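Local coordinates for cyclic AMP receptor protein (Thermus thermophilus, PDB 4EV0), which activates transcription from a set of promoters in response to cyclic AMP, binding DNA as a homodimer through a winged helix-turn-helix domain, at residues H185-E190 and A206-I211. Residues are numbered along the deposited sequence; the frame is centred on the assembly and turned at random.
Sequences HALAEE and ALLEEI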
# COMPACT_ATOMS: atom_id res chain seq x y z
N HIS B 185 -12.58 -5.80 23.58
CA HIS B 185 -12.35 -6.92 24.48
C HIS B 185 -11.27 -6.60 25.52
O HIS B 185 -11.42 -6.95 26.70
CB HIS B 185 -12.10 -8.22 23.71
CG HIS B 185 -13.36 -8.78 23.11
ND1 HIS B 185 -14.39 -9.29 23.88
CD2 HIS B 185 -13.77 -8.88 21.82
CE1 HIS B 185 -15.36 -9.70 23.09
NE2 HIS B 185 -15.02 -9.46 21.83
N ALA B 186 -10.22 -5.90 25.11
CA ALA B 186 -9.22 -5.40 26.05
C ALA B 186 -9.80 -4.36 27.03
O ALA B 186 -9.49 -4.39 28.22
CB ALA B 186 -8.02 -4.83 25.31
N LEU B 187 -10.64 -3.46 26.53
CA LEU B 187 -11.30 -2.47 27.39
C LEU B 187 -12.25 -3.10 28.40
O LEU B 187 -12.40 -2.60 29.51
CB LEU B 187 -12.05 -1.42 26.57
CG LEU B 187 -11.17 -0.41 25.82
CD1 LEU B 187 -11.98 0.58 24.99
CD2 LEU B 187 -10.25 0.33 26.80
N ALA B 188 -12.88 -4.21 28.02
CA ALA B 188 -13.75 -4.94 28.94
C ALA B 188 -12.94 -5.68 30.02
O ALA B 188 -13.33 -5.70 31.19
CB ALA B 188 -14.67 -5.90 28.20
N GLU B 189 -11.83 -6.29 29.60
CA GLU B 189 -10.88 -6.94 30.52
C GLU B 189 -10.31 -5.96 31.56
O GLU B 189 -9.99 -6.34 32.69
CB GLU B 189 -9.75 -7.61 29.72
CG GLU B 189 -8.60 -8.17 30.56
CD GLU B 189 -7.66 -9.05 29.74
OE1 GLU B 189 -8.15 -9.74 28.82
OE2 GLU B 189 -6.44 -9.05 30.02
N GLU B 190 -10.20 -4.69 31.17
CA GLU B 190 -9.74 -3.64 32.07
C GLU B 190 -10.88 -3.05 32.89
O GLU B 190 -10.68 -2.11 33.65
CB GLU B 190 -9.09 -2.51 31.28
CG GLU B 190 -7.91 -2.94 30.44
CD GLU B 190 -7.36 -1.79 29.62
OE1 GLU B 190 -7.01 -2.02 28.44
OE2 GLU B 190 -7.29 -0.66 30.16
N ALA B 206 -14.05 8.40 33.26
CA ALA B 206 -12.84 9.18 33.46
C ALA B 206 -11.65 8.38 33.00
O ALA B 206 -10.72 8.93 32.42
CB ALA B 206 -12.68 9.57 34.94
N LEU B 207 -11.67 7.08 33.28
CA LEU B 207 -10.55 6.22 32.91
C LEU B 207 -10.51 6.09 31.38
O LEU B 207 -9.43 6.00 30.78
CB LEU B 207 -10.68 4.86 33.57
CG LEU B 207 -9.53 3.87 33.34
CD1 LEU B 207 -8.19 4.59 33.49
CD2 LEU B 207 -9.62 2.68 34.30
N LEU B 208 -11.69 6.08 30.78
CA LEU B 208 -11.81 6.03 29.33
C LEU B 208 -11.18 7.29 28.73
O LEU B 208 -10.36 7.20 27.81
CB LEU B 208 -13.28 5.92 28.92
CG LEU B 208 -13.50 5.88 27.41
CD1 LEU B 208 -13.15 4.49 26.87
CD2 LEU B 208 -14.94 6.28 27.03
N GLU B 209 -11.56 8.45 29.26
CA GLU B 209 -11.06 9.72 28.77
C GLU B 209 -9.54 9.75 28.91
O GLU B 209 -8.83 10.26 28.05
CB GLU B 209 -11.70 10.88 29.53
CG GLU B 209 -11.55 12.25 28.86
CD GLU B 209 -12.50 13.31 29.44
OE1 GLU B 209 -12.81 13.23 30.66
OE2 GLU B 209 -12.93 14.20 28.68
N GLU B 210 -9.05 9.15 29.99
CA GLU B 210 -7.61 9.04 30.18
C GLU B 210 -6.99 8.19 29.09
O GLU B 210 -5.95 8.54 28.54
CB GLU B 210 -7.28 8.45 31.56
CG GLU B 210 -7.56 9.37 32.74
CD GLU B 210 -6.85 8.92 34.02
OE1 GLU B 210 -6.46 7.74 34.11
OE2 GLU B 210 -6.67 9.76 34.94
N ILE B 211 -7.64 7.07 28.77
CA ILE B 211 -7.13 6.17 27.74
C ILE B 211 -7.17 6.82 26.36
O ILE B 211 -6.23 6.64 25.57
CB ILE B 211 -7.89 4.81 27.74
CG1 ILE B 211 -7.62 4.05 29.04
CG2 ILE B 211 -7.45 3.95 26.56
CD1 ILE B 211 -8.49 2.83 29.24
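Leu187, near the C-terminal end of helix 177-189, packs against Ile211 and Leu208 of the C-terminal helix 205-212, a small apolar helix-to-helix contact within the winged helix-turn-helix domain. Methyl groups make most of the link, with one carboxylate at its edge; 148 Å² is buried, both sides summed, and the backbones stay well apart, with 8.7 Å between Leu187 CA and Leu208 CA. Leu187 divides its branches between two partners: CD2 meets Ile211 CD1 at 3.9 Å, while CD1 lies at a looser 4.5 Å from Leu208 CD1. The side chains of Leu187 and Ile211 lie alongside each other, pointing in opposite directions, and touch through their outer methyls. In Ile211, CG1 stands anti to the carbonyl carbon (chi1 -65°) and the chain continues extended to CD1, which makes this terminal methyl the part that bridges the gap. The same methyl is met by the carboxylate of Glu190, whose OE2 comes within 3.8 Å, a plain van der Waals touch. Beyond CG the Glu190 chain is straight (chi2 177°) and carries the acid out to the CD1 end of Ile211, where OE2 forms a salt bridge with Arg143 of helix 139-154. The glutamate thus closes the more exposed border of a buried apolar cluster and has its charge paired by a third helix. Helix 139-154 also receives Leu208, on Ala147 and Leu150, and its Asn144 side chain hydrogen-bonds Ile211 O. Val193 of strand 193-196 lies against Leu187, and loop residue Val192, just before that strand, touches Leu208 and Ile211, so the start of the wing packs against both helices.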